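Local structure of enoyl-CoA hydratase (Thermus thermophilus, 1WZ8) at residues Ala3-Arg8 and Leu12-Pro17; Ile24-Glu29 and Gly65-Gly70; Arg44-Leu49 and Leu101-Pro106; Leu59-Gly64 and Lys194-Ala199; Glu178-Glu181 and Leu185-Leu188. The protein probably catalyses the reversible hydration of 2-enoyl-CoA thioesters to 3-hydroxyacyl-CoA, as a hexameric member of the crotonase family. All coordinates share one frame; numbering follows the deposited sequence.

Contact 1. Residues Ala3-Arg8 and Leu12-Pro17; sequences ASLEAR and LAFAWP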
# COMPACT_ATOMS: atom_id res chain seq x y z
N ALA A 3 18.54 18.18 -33.79
CA ALA A 3 17.94 19.33 -34.44
C ALA A 3 16.46 19.51 -34.09
O ALA A 3 16.03 20.61 -33.74
CB ALA A 3 18.11 19.22 -35.95
N SER A 4 15.69 18.44 -34.19
CA SER A 4 14.26 18.50 -33.88
C SER A 4 13.99 18.84 -32.42
O SER A 4 13.02 19.53 -32.11
CB SER A 4 13.58 17.18 -34.24
OG SER A 4 13.60 16.97 -35.64
N LEU A 5 14.85 18.36 -31.53
CA LEU A 5 14.69 18.65 -30.10
C LEU A 5 15.11 20.08 -29.82
O LEU A 5 14.38 20.84 -29.18
CB LEU A 5 15.54 17.69 -29.25
CG LEU A 5 15.08 16.24 -29.15
CD1 LEU A 5 16.10 15.44 -28.36
CD2 LEU A 5 13.72 16.18 -28.47
N GLU A 6 16.29 20.45 -30.31
CA GLU A 6 16.81 21.80 -30.12
C GLU A 6 15.78 22.80 -30.64
O GLU A 6 15.52 23.82 -30.02
CB GLU A 6 18.13 21.97 -30.87
CG GLU A 6 19.30 21.19 -30.28
CD GLU A 6 20.08 22.00 -29.25
OE1 GLU A 6 19.57 23.05 -28.81
OE2 GLU A 6 21.20 21.58 -28.89
N ALA A 7 15.19 22.47 -31.79
CA ALA A 7 14.19 23.33 -32.42
C ALA A 7 12.92 23.50 -31.60
O ALA A 7 12.27 24.54 -31.66
CB ALA A 7 13.85 22.78 -33.80
N ARG A 8 12.57 22.48 -30.82
CA ARG A 8 11.35 22.51 -30.01
C ARG A 8 11.50 22.91 -28.55
O ARG A 8 10.51 23.26 -27.90
CB ARG A 8 10.67 21.14 -30.08
CG ARG A 8 10.00 20.83 -31.42
CD ARG A 8 9.65 19.35 -31.53
NE ARG A 8 9.08 18.82 -30.29
CZ ARG A 8 7.97 19.27 -29.71
NH1 ARG A 8 7.29 20.27 -30.26
NH2 ARG A 8 7.55 18.73 -28.58
N LEU A 12 16.94 24.66 -23.70
CA LEU A 12 17.63 23.39 -23.56
C LEU A 12 18.62 23.19 -24.69
O LEU A 12 18.34 23.53 -25.84
CB LEU A 12 16.63 22.23 -23.56
CG LEU A 12 15.63 22.15 -22.40
CD1 LEU A 12 14.74 20.93 -22.59
CD2 LEU A 12 16.37 22.08 -21.08
N ALA A 13 19.79 22.65 -24.36
CA ALA A 13 20.83 22.37 -25.34
C ALA A 13 21.11 20.88 -25.25
O ALA A 13 21.11 20.31 -24.16
CB ALA A 13 22.09 23.17 -25.02
N PHE A 14 21.33 20.25 -26.40
CA PHE A 14 21.59 18.81 -26.42
C PHE A 14 22.92 18.47 -27.07
O PHE A 14 23.30 19.06 -28.09
CB PHE A 14 20.46 18.09 -27.17
CG PHE A 14 19.09 18.38 -26.62
CD1 PHE A 14 18.44 19.57 -26.92
CD2 PHE A 14 18.44 17.45 -25.81
CE1 PHE A 14 17.16 19.84 -26.43
CE2 PHE A 14 17.16 17.71 -25.31
CZ PHE A 14 16.52 18.90 -25.62
N ALA A 15 23.63 17.52 -26.47
CA ALA A 15 24.93 17.11 -27.00
C ALA A 15 25.26 15.68 -26.57
O ALA A 15 24.63 15.14 -25.66
CB ALA A 15 26.01 18.06 -26.51
N TRP A 16 26.24 15.09 -27.24
CA TRP A 16 26.69 13.73 -26.93
C TRP A 16 28.15 13.80 -26.48
O TRP A 16 29.06 13.48 -27.25
CB TRP A 16 26.59 12.82 -28.16
CG TRP A 16 25.21 12.64 -28.74
CD1 TRP A 16 24.65 13.33 -29.77
CD2 TRP A 16 24.23 11.67 -28.34
NE1 TRP A 16 23.39 12.85 -30.05
CE2 TRP A 16 23.11 11.83 -29.18
CE3 TRP A 16 24.20 10.68 -27.35
CZ2 TRP A 16 21.96 11.04 -29.06
CZ3 TRP A 16 23.05 9.89 -27.23
CH2 TRP A 16 21.95 10.07 -28.08
N PRO A 17 28.40 14.21 -25.23
CA PRO A 17 29.77 14.30 -24.73
C PRO A 17 30.53 12.98 -24.76
O PRO A 17 31.76 12.95 -24.89
CB PRO A 17 29.59 14.84 -23.31
CG PRO A 17 28.26 14.29 -22.91
CD PRO A 17 27.43 14.52 -24.16
O HOH W 1 19.21 25.22 -27.82
O HOH W 2 17.07 24.16 -28.10
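F14 meets the helix with two of its surfaces: L5 lies over one face of its ring, and the carboxylate of E6 lies at its edge. L5 CB sits 4.0 Å from the centroid of the F14 ring and 14° off the normal, a CH-pi contact, while L5 CD1 extends toward the CE2 and CD2 side of the ring, 3.9 Å from F14 CE2. The two side chains cross at roughly a right angle. E6 instead slides along F14 in the opposite direction, its CD 3.7 Å from F14 CD1 and its carboxylate plane turned 78° from the ring plane. The bend at chi2 of E6 (-91°) curls the carboxylate back onto the strand, where OE2 accepts from F14 N at 2.8 Å in a nearly straight bond; the N-H arrives from above the carboxylate plane. Helix 3-8 runs nearly antiparallel to strand 12-16, their axes 8.0 Å apart at closest, and flanks the outermost strand of the six-stranded mixed sheet of this crotonase-family chain. That strand pairs on its inner side with strand 21-26, through A13 with T25 and A15 with E23; E6 takes up the N-H of F14 that points away from strand 21-26. One water lies between E6 OE1 and L12 O, two acceptors 3.3 Å apart, and a second between E6 O and L12 O. Behind F14, I24 packs on the ring, and L5 reaches L49 of helix 36-49. One turn on, R8 forms a salt bridge with D48 of the same helix.

Contact 2. Residues Ile24-Glu29 and Gly65-Gly70; sequences ITFRGE and GVFSAG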
# COMPACT_ATOMS: atom_id res chain seq x y z
N ILE A 24 21.88 17.05 -21.49
CA ILE A 24 20.91 18.12 -21.61
C ILE A 24 21.34 19.26 -20.70
O ILE A 24 21.37 19.11 -19.47
CB ILE A 24 19.49 17.67 -21.19
CG1 ILE A 24 19.04 16.48 -22.04
CG2 ILE A 24 18.51 18.83 -21.35
CD1 ILE A 24 17.63 16.01 -21.72
N THR A 25 21.71 20.39 -21.30
CA THR A 25 22.13 21.57 -20.56
C THR A 25 20.99 22.58 -20.59
O THR A 25 20.50 22.92 -21.67
CB THR A 25 23.39 22.23 -21.20
OG1 THR A 25 24.48 21.30 -21.17
CG2 THR A 25 23.78 23.48 -20.43
N PHE A 26 20.55 23.04 -19.43
CA PHE A 26 19.46 24.00 -19.40
C PHE A 26 19.94 25.37 -18.95
O PHE A 26 20.85 25.49 -18.13
CB PHE A 26 18.32 23.50 -18.51
CG PHE A 26 18.73 23.18 -17.11
CD1 PHE A 26 18.74 24.16 -16.13
CD2 PHE A 26 19.08 21.88 -16.75
CE1 PHE A 26 19.09 23.86 -14.81
CE2 PHE A 26 19.43 21.56 -15.44
CZ PHE A 26 19.44 22.55 -14.47
N ARG A 27 19.33 26.40 -19.52
CA ARG A 27 19.70 27.78 -19.23
C ARG A 27 18.48 28.58 -18.78
O ARG A 27 17.50 28.69 -19.52
CB ARG A 27 20.29 28.39 -20.50
CG ARG A 27 20.95 29.75 -20.34
CD ARG A 27 21.48 30.21 -21.69
NE ARG A 27 22.39 31.35 -21.59
CZ ARG A 27 22.04 32.55 -21.13
NH1 ARG A 27 20.80 32.77 -20.73
NH2 ARG A 27 22.94 33.52 -21.08
N GLY A 28 18.55 29.12 -17.57
CA GLY A 28 17.45 29.92 -17.06
C GLY A 28 17.93 31.34 -16.82
O GLY A 28 18.77 31.84 -17.57
N GLU A 29 17.40 32.00 -15.79
CA GLU A 29 17.83 33.36 -15.46
C GLU A 29 19.03 33.20 -14.54
O GLU A 29 19.77 32.22 -14.65
CB GLU A 29 16.69 34.11 -14.76
CG GLU A 29 15.38 34.08 -15.53
CD GLU A 29 14.25 34.83 -14.84
OE1 GLU A 29 14.29 34.96 -13.59
OE2 GLU A 29 13.32 35.27 -15.54
N GLY A 65 27.83 26.75 -14.98
CA GLY A 65 28.39 26.12 -13.80
C GLY A 65 27.51 26.14 -12.57
O GLY A 65 28.00 26.15 -11.44
N VAL A 66 26.19 26.14 -12.78
CA VAL A 66 25.25 26.14 -11.67
C VAL A 66 24.03 25.35 -12.11
O VAL A 66 23.63 25.43 -13.27
CB VAL A 66 24.82 27.58 -11.29
CG1 VAL A 66 24.10 28.24 -12.45
CG2 VAL A 66 23.93 27.55 -10.06
N PHE A 67 23.46 24.56 -11.20
CA PHE A 67 22.29 23.77 -11.56
C PHE A 67 21.06 24.67 -11.63
O PHE A 67 20.78 25.23 -12.68
CB PHE A 67 22.09 22.63 -10.56
CG PHE A 67 21.29 21.48 -11.11
CD1 PHE A 67 20.01 21.20 -10.62
CD2 PHE A 67 21.81 20.67 -12.11
CE1 PHE A 67 19.27 20.14 -11.13
CE2 PHE A 67 21.08 19.60 -12.63
CZ PHE A 67 19.80 19.34 -12.13
N SER A 68 20.33 24.82 -10.53
CA SER A 68 19.15 25.68 -10.56
C SER A 68 18.62 26.12 -9.20
O SER A 68 18.52 25.32 -8.27
CB SER A 68 18.02 25.00 -11.33
OG SER A 68 16.85 25.82 -11.32
N ALA A 69 18.27 27.40 -9.11
CA ALA A 69 17.73 27.97 -7.88
C ALA A 69 16.22 27.70 -7.79
O ALA A 69 15.57 28.10 -6.83
CB ALA A 69 18.01 29.47 -7.83
N GLY A 70 15.68 27.04 -8.81
CA GLY A 70 14.26 26.73 -8.82
C GLY A 70 13.41 27.68 -9.65
O GLY A 70 13.93 28.41 -10.50
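At F26 and F67, whose CA atoms lie 8.3 Å apart, the end of strand 21-26 faces an irregular loop that follows strand 57-62. No hydrogen bond crosses between the two segments; aromatic rings carry the contact. F26 comes edge-on to F67 in a T-shaped (edge-to-face) pair, with centroids 5.0 Å apart and planes at 84°. Its CZ stands over the centre of the F67 ring, 3.7 Å above the plane, and CE2 approaches F67 CE2 at 3.8 Å. The first torsion of F26 (chi1 56°) puts CG between the backbone N and the carbonyl carbon and drops the ring from the strand onto the loop. F67 starts off pointing away, yet its ring, set anti to the backbone N (chi1 -157°), returns under F26. F26 CE1, across the ring rim from CE2, comes near the loop: 3.0 Å from F67 O and 3.8 Å from S68 CB, both met obliquely. S68 OG accepts from G70 N at 3.0 Å, an ST turn, and also bonds to N32 O. L12, L38 and L42 also pack on F26. In crotonase relatives the loop corresponding to 65-70, after strand 57-62, supplies a backbone N-H of the oxyanion hole, and the same role is probable here. F67 O takes a hydrogen bond from N32 ND2, so this carbonyl, set beside an apolar ring, still has a polar partner: the ring pair holds the loop by apolar contact, while N32 bonds to both F67 O and S68 OG.

Contact 3. Residues Arg44-Leu49 and Leu101-Pro106; sequences RVWRDL and LNFPRP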
# COMPACT_ATOMS: atom_id res chain seq x y z
N ARG A 44 8.39 18.43 -19.78
CA ARG A 44 7.86 17.72 -20.93
C ARG A 44 8.86 17.05 -21.86
O ARG A 44 8.50 16.15 -22.61
CB ARG A 44 6.97 18.66 -21.75
CG ARG A 44 5.94 19.39 -20.93
CD ARG A 44 5.12 20.36 -21.76
NE ARG A 44 4.00 19.71 -22.43
CZ ARG A 44 2.79 20.25 -22.55
NH1 ARG A 44 2.54 21.45 -22.05
NH2 ARG A 44 1.82 19.58 -23.16
N VAL A 45 10.12 17.48 -21.82
CA VAL A 45 11.14 16.92 -22.71
C VAL A 45 11.27 15.40 -22.60
O VAL A 45 11.58 14.72 -23.59
CB VAL A 45 12.52 17.58 -22.45
CG1 VAL A 45 13.01 17.25 -21.05
CG2 VAL A 45 13.53 17.13 -23.50
N TRP A 46 11.02 14.85 -21.42
CA TRP A 46 11.14 13.41 -21.21
C TRP A 46 10.27 12.57 -22.13
O TRP A 46 10.68 11.48 -22.54
CB TRP A 46 10.87 13.08 -19.73
CG TRP A 46 11.79 13.85 -18.83
CD1 TRP A 46 11.51 15.02 -18.19
CD2 TRP A 46 13.17 13.57 -18.58
NE1 TRP A 46 12.64 15.50 -17.56
CE2 TRP A 46 13.67 14.63 -17.79
CE3 TRP A 46 14.04 12.53 -18.95
CZ2 TRP A 46 15.01 14.68 -17.37
CZ3 TRP A 46 15.36 12.59 -18.54
CH2 TRP A 46 15.83 13.65 -17.75
N ARG A 47 9.09 13.06 -22.47
CA ARG A 47 8.20 12.31 -23.37
C ARG A 47 8.82 12.15 -24.75
O ARG A 47 8.79 11.07 -25.33
CB ARG A 47 6.85 13.03 -23.50
CG ARG A 47 5.92 12.80 -22.32
CD ARG A 47 4.77 13.78 -22.35
NE ARG A 47 4.79 14.63 -21.17
CZ ARG A 47 4.53 15.93 -21.18
NH1 ARG A 47 4.24 16.54 -22.32
NH2 ARG A 47 4.57 16.63 -20.05
N ASP A 48 9.39 13.23 -25.27
CA ASP A 48 10.01 13.19 -26.58
C ASP A 48 11.36 12.46 -26.58
O ASP A 48 11.78 11.92 -27.60
CB ASP A 48 10.19 14.60 -27.13
CG ASP A 48 8.87 15.31 -27.35
OD1 ASP A 48 7.91 14.66 -27.79
OD2 ASP A 48 8.80 16.53 -27.08
N LEU A 49 12.02 12.42 -25.43
CA LEU A 49 13.31 11.75 -25.35
C LEU A 49 13.18 10.25 -25.60
O LEU A 49 14.12 9.61 -26.06
CB LEU A 49 13.96 11.98 -23.98
CG LEU A 49 14.45 13.41 -23.71
CD1 LEU A 49 15.13 13.47 -22.35
CD2 LEU A 49 15.42 13.83 -24.81
N LEU A 101 11.80 9.80 -13.52
CA LEU A 101 11.51 8.51 -12.91
C LEU A 101 10.98 7.49 -13.89
O LEU A 101 11.32 6.31 -13.82
CB LEU A 101 10.51 8.64 -11.76
CG LEU A 101 10.96 9.24 -10.43
CD1 LEU A 101 9.87 9.00 -9.39
CD2 LEU A 101 12.26 8.60 -9.97
N ASN A 102 10.13 7.93 -14.81
CA ASN A 102 9.57 7.01 -15.79
C ASN A 102 10.33 6.91 -17.10
O ASN A 102 9.96 6.14 -17.98
CB ASN A 102 8.09 7.35 -16.03
CG ASN A 102 7.22 7.01 -14.83
OD1 ASN A 102 7.36 5.94 -14.23
ND2 ASN A 102 6.31 7.91 -14.48
N PHE A 103 11.40 7.69 -17.24
CA PHE A 103 12.21 7.62 -18.45
C PHE A 103 12.92 6.27 -18.33
O PHE A 103 13.40 5.92 -17.26
CB PHE A 103 13.23 8.75 -18.49
CG PHE A 103 13.99 8.82 -19.78
CD1 PHE A 103 13.32 9.11 -20.97
CD2 PHE A 103 15.35 8.57 -19.82
CE1 PHE A 103 14.00 9.13 -22.18
CE2 PHE A 103 16.04 8.59 -21.04
CZ PHE A 103 15.37 8.87 -22.22
N PRO A 104 13.01 5.50 -19.43
CA PRO A 104 13.67 4.19 -19.37
C PRO A 104 15.17 4.13 -19.09
O PRO A 104 15.65 3.15 -18.51
CB PRO A 104 13.30 3.56 -20.71
CG PRO A 104 13.18 4.75 -21.62
CD PRO A 104 12.43 5.74 -20.77
N ARG A 105 15.92 5.15 -19.51
CA ARG A 105 17.36 5.14 -19.30
C ARG A 105 17.78 5.86 -18.01
O ARG A 105 17.07 6.73 -17.51
CB ARG A 105 18.07 5.81 -20.49
CG ARG A 105 17.52 5.41 -21.84
CD ARG A 105 17.48 3.91 -21.99
NE ARG A 105 16.61 3.50 -23.09
CZ ARG A 105 16.21 2.25 -23.30
NH1 ARG A 105 16.60 1.29 -22.48
NH2 ARG A 105 15.41 1.98 -24.32
N PRO A 106 18.94 5.48 -17.46
CA PRO A 106 19.43 6.10 -16.23
C PRO A 106 19.69 7.58 -16.47
O PRO A 106 20.16 7.96 -17.54
CB PRO A 106 20.73 5.33 -15.95
CG PRO A 106 20.43 3.97 -16.51
CD PRO A 106 19.76 4.31 -17.83
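W46 and F103 form a buried aromatic edge-to-face contact that joins helix 36-49 to the turn after helix 83-102, on the side of the six-stranded sheet where W46 and F103 both rest on V58. The benzo edge of the indole points at the F103 ring: W46 CE3 is 3.8 Å from F103 CG, the six-membered ring centroids lie 5.5 Å apart, and the planes are inclined at 64°, so the T is tilted. F103 has CG anti to its own N (chi1 -173°), which swings the ring off the turn and against the helix. P104 CD lies 3.4 Å above the opposite face, and the ring is thus held between the indole edge and the proline that follows it in the chain. L49, one turn beyond W46, completes the grip with CB 3.4 Å from F103 CE1, a tight approach oblique to the ring, while its own far end touches L22 and I24 in the sheet. W46 NE1 makes a weak bond to L42 O within its own helix. With no hydrogen bond between the two segments, the helix-to-turn joint rests on apolar and ring contacts.

Contact 4. Residues Leu59-Gly64 and Lys194-Ala199; sequences LLRGEG and KVYEKA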
# COMPACT_ATOMS: atom_id res chain seq x y z
N LEU A 59 22.43 12.94 -19.05
CA LEU A 59 23.21 13.74 -18.12
C LEU A 59 22.60 15.14 -18.07
O LEU A 59 22.49 15.80 -19.10
CB LEU A 59 24.67 13.82 -18.57
CG LEU A 59 25.61 14.71 -17.75
CD1 LEU A 59 25.60 14.27 -16.29
CD2 LEU A 59 27.02 14.64 -18.33
N LEU A 60 22.22 15.58 -16.88
CA LEU A 60 21.62 16.90 -16.71
C LEU A 60 22.62 17.87 -16.11
O LEU A 60 23.32 17.54 -15.15
CB LEU A 60 20.39 16.81 -15.80
CG LEU A 60 19.24 15.95 -16.31
CD1 LEU A 60 18.17 15.85 -15.22
CD2 LEU A 60 18.66 16.55 -17.59
N ARG A 61 22.68 19.07 -16.68
CA ARG A 61 23.59 20.09 -16.18
C ARG A 61 23.01 21.46 -16.47
O ARG A 61 22.36 21.67 -17.50
CB ARG A 61 24.96 19.97 -16.86
CG ARG A 61 26.02 20.91 -16.28
CD ARG A 61 27.30 20.92 -17.10
NE ARG A 61 28.40 21.55 -16.36
CZ ARG A 61 29.64 21.70 -16.83
NH1 ARG A 61 29.95 21.25 -18.05
NH2 ARG A 61 30.57 22.27 -16.09
N GLY A 62 23.23 22.40 -15.55
CA GLY A 62 22.74 23.75 -15.74
C GLY A 62 23.85 24.54 -16.40
O GLY A 62 25.02 24.24 -16.19
N GLU A 63 23.50 25.54 -17.20
CA GLU A 63 24.51 26.34 -17.87
C GLU A 63 25.16 27.29 -16.87
O GLU A 63 24.58 27.62 -15.84
CB GLU A 63 23.88 27.15 -19.00
CG GLU A 63 24.89 27.77 -19.95
CD GLU A 63 24.64 29.24 -20.18
OE1 GLU A 63 24.71 30.01 -19.20
OE2 GLU A 63 24.37 29.62 -21.34
N GLY A 64 26.39 27.72 -17.18
CA GLY A 64 27.08 28.65 -16.31
C GLY A 64 27.67 28.07 -15.03
O GLY A 64 27.96 28.82 -14.09
N LYS A 194 35.19 19.19 -9.52
CA LYS A 194 35.11 17.87 -10.14
C LYS A 194 33.70 17.36 -10.40
O LYS A 194 33.53 16.26 -10.93
CB LYS A 194 35.84 16.85 -9.28
CG LYS A 194 37.31 17.15 -9.01
CD LYS A 194 38.15 16.84 -10.23
CE LYS A 194 39.63 17.02 -9.94
NZ LYS A 194 40.47 16.55 -11.08
N VAL A 195 32.69 18.15 -10.03
CA VAL A 195 31.30 17.71 -10.20
C VAL A 195 30.95 17.24 -11.61
O VAL A 195 30.57 16.08 -11.80
CB VAL A 195 30.31 18.82 -9.76
CG1 VAL A 195 28.87 18.37 -10.01
CG2 VAL A 195 30.53 19.15 -8.29
N TYR A 196 31.05 18.13 -12.59
CA TYR A 196 30.73 17.73 -13.95
C TYR A 196 31.57 16.55 -14.42
O TYR A 196 31.06 15.60 -15.01
CB TYR A 196 30.91 18.90 -14.93
CG TYR A 196 30.65 18.50 -16.36
CD1 TYR A 196 29.37 18.15 -16.78
CD2 TYR A 196 31.69 18.41 -17.28
CE1 TYR A 196 29.13 17.72 -18.09
CE2 TYR A 196 31.46 17.98 -18.59
CZ TYR A 196 30.18 17.64 -18.98
OH TYR A 196 29.94 17.21 -20.27
N GLU A 197 32.87 16.60 -14.16
CA GLU A 197 33.77 15.52 -14.55
C GLU A 197 33.34 14.16 -14.02
O GLU A 197 33.31 13.17 -14.76
CB GLU A 197 35.20 15.83 -14.08
CG GLU A 197 36.17 14.67 -14.22
CD GLU A 197 37.58 15.05 -13.81
OE1 GLU A 197 38.18 15.91 -14.50
OE2 GLU A 197 38.09 14.50 -12.81
N LYS A 198 33.01 14.10 -12.73
CA LYS A 198 32.59 12.84 -12.11
C LYS A 198 31.21 12.43 -12.61
O LYS A 198 30.96 11.25 -12.85
CB LYS A 198 32.55 12.99 -10.58
CG LYS A 198 32.15 11.72 -9.83
CD LYS A 198 33.17 10.60 -10.01
CE LYS A 198 32.80 9.36 -9.21
NZ LYS A 198 33.81 8.27 -9.34
N ALA A 199 30.32 13.40 -12.77
CA ALA A 199 28.98 13.09 -13.25
C ALA A 199 29.06 12.47 -14.65
O ALA A 199 28.36 11.51 -14.96
CB ALA A 199 28.12 14.35 -13.28
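R61 and Y196 lead a helix-on-sheet contact of the crotonase fold: helix 195-207 packs along strand 59-62, inside the six-stranded sheet, the segments nearly antiparallel with axes 10.1 Å apart. The cation-pi interaction comes first. The guanidinium of R61 lies flat on the Y196 ring, planes only 8° apart, with CZ 3.8 Å from the ring centroid. NH1 sits over the middle of the ring, 3.3 Å from Y196 CG, and CD covers the CD1 side. A fully extended side chain (chi1 -173°, with CG to NE straight) carries the group out from the strand to reach the ring. Polar partners lie outside the two segments: R61 NE makes a salt bridge with E112, which together with the stack restrains the turn of the guanidinium, and Y196 OH bonds to E23 on the neighbouring strand. The positive charge thus has both an acidic partner and an aromatic face. Apolar contacts lie beside the stack, toward L59 and A199. L59, two residues back on the same strand face, splits its two methyls between the helix residues: CD2 touches Y196 CE1 at 3.7 Å, and CD1 meets A199 CB at 3.9 Å.

Contact 5. Residues Glu178-Glu181 and Leu185-Leu188; sequences EEAE and LVAL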
# COMPACT_ATOMS: atom_id res chain seq x y z
N GLU A 178 28.28 17.79 0.93
CA GLU A 178 28.96 16.83 1.80
C GLU A 178 28.01 16.24 2.82
O GLU A 178 27.99 15.02 3.04
CB GLU A 178 30.12 17.51 2.51
CG GLU A 178 31.03 16.55 3.25
CD GLU A 178 32.08 17.28 4.07
OE1 GLU A 178 31.69 17.94 5.06
OE2 GLU A 178 33.27 17.20 3.73
N GLU A 179 27.23 17.09 3.47
CA GLU A 179 26.26 16.62 4.46
C GLU A 179 25.19 15.78 3.76
O GLU A 179 24.77 14.75 4.27
CB GLU A 179 25.61 17.80 5.19
CG GLU A 179 26.61 18.76 5.83
CD GLU A 179 25.96 19.96 6.49
OE1 GLU A 179 25.10 20.60 5.86
OE2 GLU A 179 26.32 20.26 7.65
N ALA A 180 24.75 16.23 2.59
CA ALA A 180 23.71 15.50 1.87
C ALA A 180 24.13 14.07 1.53
O ALA A 180 23.31 13.15 1.62
CB ALA A 180 23.32 16.25 0.60
N GLU A 181 25.39 13.86 1.15
CA GLU A 181 25.86 12.51 0.83
C GLU A 181 25.91 11.65 2.09
O GLU A 181 25.56 10.46 2.07
CB GLU A 181 27.25 12.57 0.18
CG GLU A 181 27.78 11.21 -0.29
CD GLU A 181 28.43 10.39 0.81
OE1 GLU A 181 28.48 9.14 0.69
OE2 GLU A 181 28.92 10.99 1.80
N LEU A 185 21.07 11.48 0.88
CA LEU A 185 20.20 12.20 -0.04
C LEU A 185 20.71 12.07 -1.47
O LEU A 185 19.92 12.00 -2.42
CB LEU A 185 20.13 13.68 0.33
CG LEU A 185 19.10 14.50 -0.46
CD1 LEU A 185 17.70 14.17 0.04
CD2 LEU A 185 19.38 15.99 -0.29
N VAL A 186 22.03 12.06 -1.62
CA VAL A 186 22.66 11.93 -2.93
C VAL A 186 23.76 10.87 -2.86
O VAL A 186 24.25 10.56 -1.78
CB VAL A 186 23.28 13.26 -3.40
CG1 VAL A 186 22.19 14.31 -3.54
CG2 VAL A 186 24.35 13.73 -2.41
N ALA A 187 24.15 10.35 -4.02
CA ALA A 187 25.16 9.29 -4.09
C ALA A 187 26.60 9.70 -3.83
O ALA A 187 27.33 9.02 -3.10
CB ALA A 187 25.07 8.58 -5.43
N LEU A 188 27.03 10.79 -4.45
CA LEU A 188 28.41 11.23 -4.31
C LEU A 188 28.56 12.72 -4.10
O LEU A 188 27.78 13.51 -4.61
CB LEU A 188 29.21 10.85 -5.56
CG LEU A 188 29.33 9.39 -5.98
CD1 LEU A 188 29.83 9.34 -7.41
CD2 LEU A 188 30.28 8.64 -5.04
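A180 and L185 are joined by the one hydrogen bond across this contact, L185 N to A180 O at 2.9 Å. It links residues five apart, one more than an alpha-helical bond, where the chain turns back over the end of helix 177-183 on its way to strand 188-190. The bond is moderately bent (143° at the hydrogen), and the N-H approaches the carbonyl tilted 22° from its plane. Apolar contacts fill the inside of the bend. A180 CB touches L185 CD2 at 4.0 Å and V186 CG2 at 4.1 Å, and that same V186 methyl presses on the helix backbone, 3.7 Å from E181 N. Behind them, L137 lies against A180 and L185, and L124 against L185 and V186, so the bend is packed into the body of the subunit. Contacts of E181 with the loop carbonyls make the third group. E181 CA comes to 3.6 Å from V186 O, a buried carbonyl with no partner in the model, and E181 CG to 3.6 Å from A187 O. With CG anti to the backbone N (chi1 -175°) and the chain bent at chi2, the carboxylate lies along the outgoing loop. There its OE1 forms a salt bridge with K164 of a second subunit, which also donates to A187 O. One lysine therefore binds a carboxylate and a carbonyl from either side of the bend, tying it into the hexamer, and would largely offset the charge of E181.

Overall arrangement
Contacts 1, 2 and 4 all involve the six-stranded sheet: 1 at its outermost strand near the N-terminus, 2 and 4 on the neighbouring strands 21-26 and 57-62, where I24 N bonds to L59 O and R27 pairs with E63. Contact 3 joins helix 36-49 to the turn after helix 83-102 beside that sheet, meeting contact 1 through V45 on L12. Contacts 2 and 3 are fully buried and rely on T-shaped aromatic pairs. Partly buried contacts 1 and 4 add charge: a carboxylate on a backbone N-H, and a guanidinium on a tyrosine. Contact 5, also buried, is held by a backbone bond within the chain and a salt bridge to another subunit; it touches contact 4 through L188 on K198.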